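Triphenylmethane reductase (Citrobacter sp., PDB 2JL1) probably reduces triphenylmethane dyes with NADPH as hydride donor, as an NmrA-like member of the atypical short-chain dehydrogenase/reductase group with a Rossmann-type fold. Local coordinates at residues T6-Q11 and L15-L20; K22-S27 and V185-G190; Q28-V33 and A65-L70; F146-G151 and T275-T280. All coordinates share one frame; numbering follows the deposited sequence.

How the interactions relate
Interactions 1, 2 and 3 lie in the Rossmann half of the chain and touch one another; interaction 4 stands apart, about 31 Å from interaction 3 between centres. The cofactor is gripped in interaction 1, where the Q11 N-H and the T9 hydroxyl bond to its phosphates, alongside other residues of the pocket. Helix 11-20 of that contact leads into the loop of interaction 2, and strand 29-33 of interaction 3 follows next in the chain. Interaction 2 is a surface contact with a water at its rim, whereas interactions 3 and 4 are buried and almost wholly apolar. K69 of interaction 3 probably donates to the L186 carbonyl of interaction 2, tying those two together.

Interaction 1 (T6-Q11 and L15-L20); sequences TGATGQ and LVIQHL. With NAP (NADP nicotinamide-adenine-dinucleotide phosphate), chain B.
L15, one turn into helix 11-20, gives its backbone N to Q11 O at 3.2 Å, an i to i+4 bond that belongs to the helix's first turn. Its side chain lies alongside the same carbonyl, CG 3.5 Å from Q11 O, and also reaches R175 and A179 of helix 175-186. Next, V16 turns to V5 of strand 3-5. I17 then points back at the loop: with CG1 beside the backbone N (chi1 -70°), the extended chain brings CD1 to A8 CB at 3.5 Å, so that the turn rests on the helix through this methyl contact. That turn, G7 to G10 and type I, forms part of the glycine-rich loop of the Rossmann fold, which joins strand 3-5 to helix 11-20. G10 occupies the N-cap position, and Q11 N donates to NAP O2A at 2.9 Å, nearly straight at 167°, with the helix N-terminus probably favouring the phosphate charge. T9 OG1 donates to O1X of the 2'-phosphate at 2.8 Å. Further along, L20 packs on I3 and V5 of strand 3-5 and on I29 of strand 29-33.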
loop_
_atom_site.group_PDB
_atom_site.type_symbol
_atom_site.label_atom_id
_atom_site.label_comp_id
_atom_site.label_asym_id
_atom_site.label_seq_id
_atom_site.Cartn_x
_atom_site.Cartn_y
_atom_site.Cartn_z
ATOM N N THR A 6 -5.863 -15.942 11.232
ATOM C CA THR A 6 -4.417 -16.134 11.045
ATOM C C THR A 6 -3.686 -15.691 12.317
ATOM O O THR A 6 -4.294 -15.078 13.172
ATOM C CB THR A 6 -3.883 -15.419 9.781
ATOM O OG1 THR A 6 -3.707 -14.015 10.045
ATOM C CG2 THR A 6 -4.860 -15.618 8.615
ATOM N N GLY A 7 -2.392 -15.984 12.452
ATOM C CA GLY A 7 -1.690 -15.692 13.722
ATOM C C GLY A 7 -2.326 -16.322 14.978
ATOM O O GLY A 7 -2.155 -15.826 16.115
ATOM N N ALA A 8 -3.027 -17.437 14.776
ATOM C CA ALA A 8 -3.876 -18.030 15.832
ATOM C C ALA A 8 -3.164 -18.513 17.103
ATOM O O ALA A 8 -3.802 -18.585 18.154
ATOM C CB ALA A 8 -4.763 -19.130 15.273
ATOM N N THR A 9 -1.873 -18.848 17.004
ATOM C CA THR A 9 -1.074 -19.235 18.171
ATOM C C THR A 9 -0.383 -18.029 18.827
ATOM O O THR A 9 0.261 -18.160 19.876
ATOM C CB THR A 9 0.020 -20.282 17.823
ATOM O OG1 THR A 9 0.862 -19.761 16.785
ATOM C CG2 THR A 9 -0.593 -21.583 17.356
ATOM N N GLY A 10 -0.508 -16.859 18.213
ATOM C CA GLY A 10 0.055 -15.642 18.791
ATOM C C GLY A 10 -0.832 -15.130 19.906
ATOM O O GLY A 10 -1.911 -15.686 20.160
ATOM N N GLN A 11 -0.398 -14.061 20.565
ATOM C CA GLN A 11 -1.101 -13.585 21.756
ATOM C C GLN A 11 -2.458 -13.022 21.366
ATOM O O GLN A 11 -3.484 -13.414 21.930
ATOM C CB GLN A 11 -0.234 -12.590 22.560
ATOM C CG GLN A 11 1.144 -13.185 22.895
ATOM C CD GLN A 11 2.024 -12.255 23.701
ATOM O OE1 GLN A 11 1.817 -12.089 24.900
ATOM N NE2 GLN A 11 3.018 -11.646 23.044
ATOM N N LEU A 15 -6.350 -14.940 21.879
ATOM C CA LEU A 15 -7.431 -14.225 22.577
ATOM C C LEU A 15 -8.678 -14.026 21.696
ATOM O O LEU A 15 -9.800 -14.052 22.200
ATOM C CB LEU A 15 -6.941 -12.888 23.147
ATOM C CG LEU A 15 -5.972 -12.856 24.333
ATOM C CD1 LEU A 15 -5.339 -11.442 24.474
ATOM C CD2 LEU A 15 -6.662 -13.269 25.628
ATOM N N VAL A 16 -8.492 -13.829 20.394
ATOM C CA VAL A 16 -9.623 -13.705 19.461
ATOM C C VAL A 16 -10.405 -15.030 19.451
ATOM O O VAL A 16 -11.627 -15.035 19.554
ATOM C CB VAL A 16 -9.183 -13.310 18.005
ATOM C CG1 VAL A 16 -10.320 -13.550 16.993
ATOM C CG2 VAL A 16 -8.797 -11.838 17.933
ATOM N N ILE A 17 -9.680 -16.137 19.337
ATOM C CA ILE A 17 -10.285 -17.465 19.377
ATOM C C ILE A 17 -11.014 -17.726 20.697
ATOM O O ILE A 17 -12.134 -18.249 20.695
ATOM C CB ILE A 17 -9.253 -18.538 18.994
ATOM C CG1 ILE A 17 -8.965 -18.384 17.492
ATOM C CG2 ILE A 17 -9.742 -19.977 19.378
ATOM C CD1 ILE A 17 -7.893 -19.248 16.943
ATOM N N GLN A 18 -10.406 -17.326 21.817
ATOM C CA GLN A 18 -11.065 -17.500 23.116
ATOM C C GLN A 18 -12.348 -16.689 23.239
ATOM O O GLN A 18 -13.343 -17.176 23.789
ATOM C CB GLN A 18 -10.086 -17.253 24.271
ATOM C CG GLN A 18 -9.028 -18.369 24.372
ATOM C CD GLN A 18 -9.636 -19.793 24.400
ATOM O OE1 GLN A 18 -10.527 -20.079 25.200
ATOM N NE2 GLN A 18 -9.140 -20.684 23.528
ATOM N N HIS A 19 -12.346 -15.468 22.691
ATOM C CA HIS A 19 -13.573 -14.671 22.595
ATOM C C HIS A 19 -14.604 -15.216 21.590
ATOM O O HIS A 19 -15.809 -15.178 21.862
ATOM C CB HIS A 19 -13.234 -13.210 22.278
ATOM C CG HIS A 19 -12.610 -12.481 23.429
ATOM N ND1 HIS A 19 -13.323 -12.115 24.551
ATOM C CD2 HIS A 19 -11.339 -12.065 23.638
ATOM C CE1 HIS A 19 -12.517 -11.505 25.403
ATOM N NE2 HIS A 19 -11.310 -11.452 24.866
ATOM N N LEU A 20 -14.143 -15.716 20.438
ATOM C CA LEU A 20 -15.042 -16.349 19.457
ATOM C C LEU A 20 -15.724 -17.589 20.033
ATOM O O LEU A 20 -16.894 -17.860 19.731
ATOM C CB LEU A 20 -14.299 -16.723 18.160
ATOM C CG LEU A 20 -13.914 -15.566 17.221
ATOM C CD1 LEU A 20 -13.051 -16.032 16.046
ATOM C CD2 LEU A 20 -15.172 -14.871 16.737
HETATM P PA NAP B . 2.617 -12.384 18.433
HETATM O O1A NAP B . 4.076 -12.104 18.334
HETATM O O2A NAP B . 2.185 -13.036 19.687
HETATM O O5B NAP B . 2.106 -13.243 17.191
HETATM C C5B NAP B . 2.567 -13.079 15.868
HETATM C C4B NAP B . 1.930 -14.228 15.100
HETATM O O4B NAP B . 2.315 -14.199 13.732
HETATM C C3B NAP B . 2.414 -15.549 15.699
HETATM O O3B NAP B . 1.320 -16.410 15.880
HETATM C C2B NAP B . 3.318 -16.115 14.641
HETATM O O2B NAP B . 3.191 -17.500 14.568
HETATM C C1B NAP B . 2.730 -15.505 13.386
HETATM N N9A NAP B . 3.714 -15.571 12.297
HETATM C C8A NAP B . 5.009 -15.131 12.297
HETATM N N7A NAP B . 5.541 -15.407 11.083
HETATM C C5A NAP B . 4.607 -16.035 10.330
HETATM C C6A NAP B . 4.621 -16.541 9.030
HETATM N N6A NAP B . 5.711 -16.459 8.273
HETATM N N1A NAP B . 3.483 -17.133 8.532
HETATM C C2A NAP B . 2.351 -17.238 9.311
HETATM N N3A NAP B . 2.337 -16.731 10.591
HETATM C C4A NAP B . 3.455 -16.145 11.089
HETATM O O3 NAP B . 1.853 -10.961 18.248
HETATM P PN NAP B . 0.552 -10.368 18.987
HETATM O O1N NAP B . -0.483 -11.414 18.936
HETATM O O2N NAP B . 0.961 -9.793 20.299
HETATM O O5D NAP B . 0.090 -9.182 17.947
HETATM C C5D NAP B . -0.405 -9.522 16.659
HETATM C C4D NAP B . 0.151 -8.656 15.523
HETATM O O4D NAP B . -0.043 -7.288 15.839
HETATM C C3D NAP B . 1.658 -8.832 15.322
HETATM O O3D NAP B . 2.014 -9.808 14.376
HETATM C C2D NAP B . 2.146 -7.457 14.905
HETATM O O2D NAP B . 2.133 -7.235 13.510
HETATM C C1D NAP B . 1.114 -6.533 15.514
HETATM N N1N NAP B . 1.723 -5.871 16.680
HETATM C C2N NAP B . 1.050 -4.815 17.208
HETATM C C3N NAP B . 1.577 -4.125 18.261
HETATM C C7N NAP B . 0.866 -2.970 18.825
HETATM O O7N NAP B . 1.428 -2.396 20.002
HETATM N N7N NAP B . -0.215 -2.530 18.171
HETATM C C4N NAP B . 2.771 -4.568 18.867
HETATM C C5N NAP B . 3.392 -5.693 18.384
HETATM C C6N NAP B . 2.884 -6.316 17.239
HETATM P P2B NAP B . 4.198 -18.492 15.348
HETATM O O1X NAP B . 3.518 -18.895 16.642
HETATM O O2X NAP B . 5.529 -17.832 15.666
HETATM O O3X NAP B . 4.392 -19.673 14.419
#

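Interaction 2 (K22-S27 and V185-G190); sequences KKVPAS and VLTEEG
T187 faces two neighbours of the 22-27 loop with its two branches, and they differ in character. The apolar branch makes the more enclosed half: CG2 meets V24 CG1 at 3.8 Å, methyl to methyl, the two side chains crossing at a slant, while T187 also rests on I3 of strand 3-5. Toward solvent the contact is looser. The K23 chain passes T187 at about a right angle, its CD 3.5 Å from T187 OG1, and bends at its last torsion (chi4 -69°). A water spans the gap there, donating to T187 OG1 at 3.2 Å and receiving a weak bond from K23 NZ at 3.3 Å. The hydroxyl's strongest partner is the carbonyl of A183, with that of T184 also bonded, which ties it back to its own helix. K23 NZ and E188 OE2 stay 6.4 Å apart, so any attraction is probably slight. The contact joins the loops that leave helices 11-20 and 175-186, two helices that lie on the same face of the parallel Rossmann sheet.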
loop_
_atom_site.group_PDB
_atom_site.type_symbol
_atom_site.label_atom_id
_atom_site.label_comp_id
_atom_site.label_asym_id
_atom_site.label_seq_id
_atom_site.Cartn_x
_atom_site.Cartn_y
_atom_site.Cartn_z
ATOM N N LYS A 22 -16.800 -18.009 22.915
ATOM C CA LYS A 22 -17.953 -17.614 23.727
ATOM C C LYS A 22 -19.118 -17.135 22.858
ATOM O O LYS A 22 -20.190 -16.830 23.377
ATOM C CB LYS A 22 -17.572 -16.527 24.729
ATOM C CG LYS A 22 -16.569 -16.958 25.771
ATOM C CD LYS A 22 -16.365 -15.820 26.754
ATOM C CE LYS A 22 -15.136 -16.013 27.632
ATOM N NZ LYS A 22 -14.444 -14.689 27.763
ATOM N N LYS A 23 -18.923 -17.082 21.537
ATOM C CA LYS A 23 -19.964 -16.552 20.645
ATOM C C LYS A 23 -20.482 -17.536 19.593
ATOM O O LYS A 23 -21.647 -17.491 19.226
ATOM C CB LYS A 23 -19.479 -15.265 19.952
ATOM C CG LYS A 23 -19.249 -14.083 20.876
ATOM C CD LYS A 23 -18.470 -12.962 20.154
ATOM C CE LYS A 23 -18.106 -11.794 21.097
ATOM N NZ LYS A 23 -19.301 -10.997 21.525
ATOM N N VAL A 24 -19.604 -18.391 19.086
ATOM C CA VAL A 24 -19.938 -19.310 18.006
ATOM C C VAL A 24 -19.437 -20.713 18.385
ATOM O O VAL A 24 -18.518 -20.827 19.199
ATOM C CB VAL A 24 -19.328 -18.847 16.635
ATOM C CG1 VAL A 24 -19.942 -17.517 16.163
ATOM C CG2 VAL A 24 -17.806 -18.721 16.720
ATOM N N PRO A 25 -20.044 -21.781 17.814
ATOM C CA PRO A 25 -19.555 -23.139 18.097
ATOM C C PRO A 25 -18.113 -23.308 17.653
ATOM O O PRO A 25 -17.693 -22.671 16.682
ATOM C CB PRO A 25 -20.470 -24.026 17.243
ATOM C CG PRO A 25 -21.699 -23.228 17.059
ATOM C CD PRO A 25 -21.203 -21.815 16.902
ATOM N N ALA A 26 -17.369 -24.163 18.351
ATOM C CA ALA A 26 -15.945 -24.364 18.065
ATOM C C ALA A 26 -15.690 -24.862 16.644
ATOM O O ALA A 26 -14.651 -24.575 16.060
ATOM C CB ALA A 26 -15.325 -25.309 19.080
ATOM N N SER A 27 -16.649 -25.607 16.093
ATOM C CA SER A 27 -16.530 -26.146 14.735
ATOM C C SER A 27 -16.559 -25.062 13.638
ATOM O O SER A 27 -16.163 -25.312 12.494
ATOM C CB SER A 27 -17.633 -27.179 14.485
ATOM O OG SER A 27 -18.908 -26.553 14.401
ATOM N N VAL A 185 -16.890 -7.866 15.891
ATOM C CA VAL A 185 -16.995 -7.521 14.492
ATOM C C VAL A 185 -17.252 -8.737 13.581
ATOM O O VAL A 185 -18.104 -8.672 12.685
ATOM C CB VAL A 185 -15.732 -6.723 14.064
ATOM C CG1 VAL A 185 -15.538 -6.727 12.569
ATOM C CG2 VAL A 185 -15.817 -5.280 14.595
ATOM N N LEU A 186 -16.521 -9.826 13.813
ATOM C CA LEU A 186 -16.659 -11.086 13.045
ATOM C C LEU A 186 -18.021 -11.790 13.162
ATOM O O LEU A 186 -18.409 -12.569 12.270
ATOM C CB LEU A 186 -15.533 -12.065 13.413
ATOM C CG LEU A 186 -14.099 -11.638 13.021
ATOM C CD1 LEU A 186 -13.046 -12.470 13.756
ATOM C CD2 LEU A 186 -13.880 -11.687 11.496
ATOM N N THR A 187 -18.744 -11.503 14.244
ATOM C CA THR A 187 -19.953 -12.261 14.609
ATOM C C THR A 187 -21.230 -11.422 14.636
ATOM O O THR A 187 -22.209 -11.816 15.270
ATOM C CB THR A 187 -19.799 -12.899 16.006
ATOM O OG1 THR A 187 -19.467 -11.875 16.961
ATOM C CG2 THR A 187 -18.718 -13.967 16.001
ATOM N N GLU A 188 -21.219 -10.272 13.964
ATOM C CA GLU A 188 -22.431 -9.467 13.792
ATOM C C GLU A 188 -22.379 -8.681 12.486
ATOM O O GLU A 188 -21.295 -8.408 11.957
ATOM C CB GLU A 188 -22.642 -8.506 14.969
ATOM C CG GLU A 188 -21.528 -7.507 15.131
ATOM C CD GLU A 188 -21.648 -6.654 16.376
ATOM O OE1 GLU A 188 -21.168 -5.508 16.329
ATOM O OE2 GLU A 188 -22.197 -7.112 17.406
ATOM N N GLU A 189 -23.567 -8.311 12.004
ATOM C CA GLU A 189 -23.776 -7.522 10.784
ATOM C C GLU A 189 -23.333 -6.077 10.945
ATOM O O GLU A 189 -23.185 -5.588 12.056
ATOM C CB GLU A 189 -25.271 -7.486 10.446
ATOM C CG GLU A 189 -25.981 -8.832 10.470
ATOM C CD GLU A 189 -25.982 -9.534 9.115
ATOM O OE1 GLU A 189 -24.946 -9.469 8.393
ATOM O OE2 GLU A 189 -27.024 -10.165 8.783
ATOM N N GLY A 190 -23.155 -5.389 9.824
ATOM C CA GLY A 190 -23.008 -3.943 9.843
ATOM C C GLY A 190 -21.616 -3.353 9.706
ATOM O O GLY A 190 -21.488 -2.142 9.606
HETATM O O HOH W 1 -21.315 -10.183 18.991
#

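Interaction 3 (Q28-V33 and A65-L70); sequences QIIAIV and AGVSKL
I30 and V67 make the closer of two apolar contacts, I30 CD1 coming to V67 CG1 at 3.9 Å. I30 has CG1 beside its backbone N (chi1 -58°) and its chain extended beyond, which carries the terminal methyl across to the valine; methyl meets methyl, the two side chains inclined to each other. V67 has a chi1 of -28°, well away from a staggered value, and its CG1 is the branch that touches. The second apolar pair is more open: I32 CD1 approaches L70 CD1 at 4.3 Å, L70 bringing this methyl round to it. Backbone bonding runs by another route. Strand 3-5 lies between strands 29-33 and 69-72 in the parallel sheet, and I30 bonds to I3 and V5 while A31 bonds to E48 and R50 on its other side. A4 is touched by I30, I32, V67 and L70 alike, so the four side chains close over the middle strand on one face of the sheet. With dispersion alone linking the two segments directly, the contact depends on shape and burial; the strand between them supplies the directional bonding.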
loop_
_atom_site.group_PDB
_atom_site.type_symbol
_atom_site.label_atom_id
_atom_site.label_comp_id
_atom_site.label_asym_id
_atom_site.label_seq_id
_atom_site.Cartn_x
_atom_site.Cartn_y
_atom_site.Cartn_z
ATOM N N GLN A 28 -17.038 -23.871 13.997
ATOM C CA GLN A 28 -17.209 -22.748 13.073
ATOM C C GLN A 28 -15.917 -21.897 12.973
ATOM O O GLN A 28 -15.785 -21.045 12.102
ATOM C CB GLN A 28 -18.400 -21.885 13.539
ATOM C CG GLN A 28 -18.929 -20.894 12.509
ATOM C CD GLN A 28 -20.108 -20.043 13.001
ATOM O OE1 GLN A 28 -20.823 -20.405 13.957
ATOM N NE2 GLN A 28 -20.331 -18.909 12.327
ATOM N N ILE A 29 -14.976 -22.146 13.876
ATOM C CA ILE A 29 -13.741 -21.376 13.934
ATOM C C ILE A 29 -12.618 -22.196 13.300
ATOM O O ILE A 29 -12.534 -23.393 13.534
ATOM C CB ILE A 29 -13.383 -21.029 15.404
ATOM C CG1 ILE A 29 -14.560 -20.313 16.079
ATOM C CG2 ILE A 29 -12.086 -20.210 15.481
ATOM C CD1 ILE A 29 -14.520 -20.311 17.598
ATOM N N ILE A 30 -11.759 -21.543 12.509
ATOM C CA ILE A 30 -10.574 -22.171 11.919
ATOM C C ILE A 30 -9.311 -21.409 12.321
ATOM O O ILE A 30 -9.161 -20.218 12.014
ATOM C CB ILE A 30 -10.629 -22.220 10.374
ATOM C CG1 ILE A 30 -11.873 -22.968 9.875
ATOM C CG2 ILE A 30 -9.375 -22.883 9.815
ATOM C CD1 ILE A 30 -12.191 -22.707 8.423
ATOM N N ALA A 31 -8.418 -22.091 13.020
ATOM C CA ALA A 31 -7.146 -21.514 13.382
ATOM C C ALA A 31 -6.192 -21.764 12.233
ATOM O O ALA A 31 -5.973 -22.912 11.835
ATOM C CB ALA A 31 -6.623 -22.133 14.657
ATOM N N ILE A 32 -5.659 -20.679 11.672
ATOM C CA ILE A 32 -4.650 -20.779 10.640
ATOM C C ILE A 32 -3.332 -20.381 11.285
ATOM O O ILE A 32 -3.207 -19.307 11.889
ATOM C CB ILE A 32 -5.000 -19.940 9.385
ATOM C CG1 ILE A 32 -6.262 -20.502 8.726
ATOM C CG2 ILE A 32 -3.859 -19.985 8.377
ATOM C CD1 ILE A 32 -6.975 -19.548 7.793
ATOM N N VAL A 33 -2.361 -21.275 11.172
ATOM C CA VAL A 33 -1.103 -21.216 11.937
ATOM C C VAL A 33 0.109 -21.617 11.078
ATOM O O VAL A 33 -0.028 -22.356 10.112
ATOM C CB VAL A 33 -1.163 -22.174 13.193
ATOM C CG1 VAL A 33 -2.192 -21.708 14.188
ATOM C CG2 VAL A 33 -1.463 -23.605 12.791
ATOM N N ALA A 65 -9.205 -21.985 1.599
ATOM C CA ALA A 65 -10.200 -22.690 0.788
ATOM C C ALA A 65 -11.506 -22.759 1.549
ATOM O O ALA A 65 -11.559 -23.287 2.644
ATOM C CB ALA A 65 -9.723 -24.091 0.449
ATOM N N GLY A 66 -12.552 -22.183 0.985
ATOM C CA GLY A 66 -13.871 -22.295 1.570
ATOM C C GLY A 66 -14.170 -21.442 2.783
ATOM O O GLY A 66 -15.257 -21.560 3.339
ATOM N N VAL A 67 -13.246 -20.577 3.215
ATOM C CA VAL A 67 -13.564 -19.719 4.372
ATOM C C VAL A 67 -14.406 -18.502 3.988
ATOM O O VAL A 67 -14.148 -17.822 2.984
ATOM C CB VAL A 67 -12.341 -19.391 5.329
ATOM C CG1 VAL A 67 -11.291 -20.484 5.300
ATOM C CG2 VAL A 67 -11.722 -18.069 5.034
ATOM N N SER A 68 -15.449 -18.273 4.783
ATOM C CA SER A 68 -16.384 -17.187 4.574
ATOM C C SER A 68 -15.815 -15.862 5.092
ATOM O O SER A 68 -15.698 -14.898 4.339
ATOM C CB SER A 68 -17.702 -17.510 5.275
ATOM O OG SER A 68 -18.565 -16.391 5.244
ATOM N N LYS A 69 -15.445 -15.828 6.370
ATOM C CA LYS A 69 -14.856 -14.625 6.973
ATOM C C LYS A 69 -13.421 -14.859 7.442
ATOM O O LYS A 69 -13.164 -15.787 8.209
ATOM C CB LYS A 69 -15.686 -14.180 8.174
ATOM C CG LYS A 69 -17.078 -13.713 7.858
ATOM C CD LYS A 69 -17.913 -13.666 9.129
ATOM C CE LYS A 69 -19.113 -12.761 8.976
ATOM N NZ LYS A 69 -20.112 -13.075 10.037
ATOM N N LEU A 70 -12.503 -13.980 7.032
ATOM C CA LEU A 70 -11.085 -14.116 7.396
ATOM C C LEU A 70 -10.624 -12.980 8.287
ATOM O O LEU A 70 -10.760 -11.804 7.923
ATOM C CB LEU A 70 -10.191 -14.170 6.141
ATOM C CG LEU A 70 -8.673 -14.244 6.392
ATOM C CD1 LEU A 70 -8.268 -15.553 7.078
ATOM C CD2 LEU A 70 -7.845 -13.992 5.124
#

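Interaction 4 (F146-G151 and T275-T280); sequences FFVNEG and TPLKET
V148 carries this contact, with both of its methyls touching helix 277-285. Its CB points toward the helix, and from there the two branches part. CG1, anti to the backbone N (chi1 -179°), goes to T280: it lies 3.9 Å from T280 O and 4.0 Å from T280 CG2, meeting one polar and one apolar atom of the same residue. The other branch turns instead to L277, V148 CG2 coming to 4.1 Å from L277 CD1. The valine thus spans residues one helical turn apart, crossing T280 at about a right angle and L277 at a slant. L277, with CG anti to its own backbone N (chi1 -173°), swings CD1 back to the valine. T280 offers CG2. All three contacts are van der Waals in nature, at ordinary rather than tight distances. P276 sits at the N-cap of the helix, so L277 and T280 belong to its first turn, and V281 and A284 continue the contact with V148 further along. Around these three, V148 also touches L209 of helix 206-217, L277 reaches I212 of that helix and W204, and F146 and F147 pack against helix 242-256, placing the contact among the helices beyond the Rossmann sheet.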
loop_
_atom_site.group_PDB
_atom_site.type_symbol
_atom_site.label_atom_id
_atom_site.label_comp_id
_atom_site.label_asym_id
_atom_site.label_seq_id
_atom_site.Cartn_x
_atom_site.Cartn_y
_atom_site.Cartn_z
ATOM N N PHE A 146 2.288 -3.935 26.268
ATOM C CA PHE A 146 3.684 -3.648 25.939
ATOM C C PHE A 146 4.322 -2.898 27.101
ATOM O O PHE A 146 5.460 -3.170 27.455
ATOM C CB PHE A 146 3.816 -2.847 24.629
ATOM C CG PHE A 146 5.243 -2.594 24.212
ATOM C CD1 PHE A 146 6.019 -3.631 23.678
ATOM C CD2 PHE A 146 5.819 -1.335 24.369
ATOM C CE1 PHE A 146 7.340 -3.414 23.299
ATOM C CE2 PHE A 146 7.153 -1.109 24.008
ATOM C CZ PHE A 146 7.908 -2.158 23.461
ATOM N N PHE A 147 3.548 -2.011 27.733
ATOM C CA PHE A 147 4.031 -1.131 28.799
ATOM C C PHE A 147 3.692 -1.646 30.224
ATOM O O PHE A 147 4.384 -1.353 31.200
ATOM C CB PHE A 147 3.414 0.261 28.607
ATOM C CG PHE A 147 3.557 0.803 27.208
ATOM C CD1 PHE A 147 4.784 1.261 26.754
ATOM C CD2 PHE A 147 2.470 0.820 26.336
ATOM C CE1 PHE A 147 4.927 1.778 25.449
ATOM C CE2 PHE A 147 2.603 1.325 25.033
ATOM C CZ PHE A 147 3.830 1.782 24.588
ATOM N N VAL A 148 2.613 -2.410 30.329
ATOM C CA VAL A 148 2.081 -2.802 31.619
ATOM C C VAL A 148 1.995 -4.322 31.642
ATOM O O VAL A 148 1.090 -4.917 31.079
ATOM C CB VAL A 148 0.695 -2.173 31.879
ATOM C CG1 VAL A 148 0.169 -2.576 33.254
ATOM C CG2 VAL A 148 0.753 -0.636 31.761
ATOM N N ASN A 149 2.964 -4.935 32.306
ATOM C CA ASN A 149 3.121 -6.383 32.306
ATOM C C ASN A 149 3.909 -6.718 33.557
ATOM O O ASN A 149 4.229 -5.803 34.338
ATOM C CB ASN A 149 3.838 -6.869 31.025
ATOM C CG ASN A 149 5.124 -6.101 30.738
ATOM O OD1 ASN A 149 6.050 -6.085 31.551
ATOM N ND2 ASN A 149 5.176 -5.446 29.586
ATOM N N GLU A 150 4.220 -8.009 33.741
ATOM C CA GLU A 150 4.908 -8.504 34.951
ATOM C C GLU A 150 6.268 -7.839 35.158
ATOM O O GLU A 150 6.765 -7.763 36.281
ATOM C CB GLU A 150 5.050 -10.034 34.899
ATOM C CG GLU A 150 5.947 -10.540 33.743
ATOM C CD GLU A 150 5.905 -12.057 33.545
ATOM O OE1 GLU A 150 5.589 -12.781 34.519
ATOM O OE2 GLU A 150 6.198 -12.524 32.410
ATOM N N GLY A 151 6.856 -7.383 34.055
ATOM C CA GLY A 151 8.097 -6.617 34.040
ATOM C C GLY A 151 8.099 -5.360 34.891
ATOM O O GLY A 151 9.176 -4.882 35.278
ATOM N N THR A 275 -11.369 -1.206 30.078
ATOM C CA THR A 275 -10.726 -1.620 31.318
ATOM C C THR A 275 -9.843 -0.487 31.804
ATOM O O THR A 275 -8.966 -0.044 31.074
ATOM C CB THR A 275 -9.875 -2.860 31.061
ATOM O OG1 THR A 275 -10.723 -3.877 30.512
ATOM C CG2 THR A 275 -9.218 -3.366 32.345
ATOM N N PRO A 276 -10.073 -0.020 33.039
ATOM C CA PRO A 276 -9.251 1.022 33.639
ATOM C C PRO A 276 -7.789 0.583 33.698
ATOM O O PRO A 276 -7.502 -0.585 33.980
ATOM C CB PRO A 276 -9.815 1.123 35.057
ATOM C CG PRO A 276 -11.206 0.634 34.949
ATOM C CD PRO A 276 -11.130 -0.476 33.965
ATOM N N LEU A 277 -6.877 1.515 33.473
ATOM C CA LEU A 277 -5.434 1.226 33.539
ATOM C C LEU A 277 -5.049 0.563 34.865
ATOM O O LEU A 277 -4.239 -0.370 34.893
ATOM C CB LEU A 277 -4.631 2.512 33.327
ATOM C CG LEU A 277 -3.108 2.415 33.185
ATOM C CD1 LEU A 277 -2.692 1.553 31.948
ATOM C CD2 LEU A 277 -2.596 3.839 33.055
ATOM N N LYS A 278 -5.643 1.038 35.960
ATOM C CA LYS A 278 -5.333 0.493 37.294
ATOM C C LYS A 278 -5.637 -1.005 37.396
ATOM O O LYS A 278 -4.869 -1.745 38.018
ATOM C CB LYS A 278 -6.056 1.265 38.413
ATOM C CG LYS A 278 -5.484 0.928 39.793
ATOM C CD LYS A 278 -6.249 1.550 40.957
ATOM C CE LYS A 278 -6.177 3.060 40.936
ATOM N NZ LYS A 278 -4.774 3.582 41.049
ATOM N N GLU A 279 -6.749 -1.444 36.805
ATOM C CA GLU A 279 -7.111 -2.876 36.751
ATOM C C GLU A 279 -6.088 -3.694 35.966
ATOM O O GLU A 279 -5.755 -4.819 36.337
ATOM C CB GLU A 279 -8.528 -3.068 36.180
ATOM C CG GLU A 279 -8.987 -4.531 35.979
ATOM C CD GLU A 279 -9.088 -5.387 37.267
ATOM O OE1 GLU A 279 -8.876 -4.883 38.409
ATOM O OE2 GLU A 279 -9.410 -6.599 37.125
ATOM N N THR A 280 -5.570 -3.113 34.883
ATOM C CA THR A 280 -4.534 -3.781 34.096
ATOM C C THR A 280 -3.238 -3.864 34.895
ATOM O O THR A 280 -2.552 -4.883 34.855
ATOM C CB THR A 280 -4.349 -3.089 32.701
ATOM O OG1 THR A 280 -5.615 -3.087 32.016
ATOM C CG2 THR A 280 -3.334 -3.834 31.852
#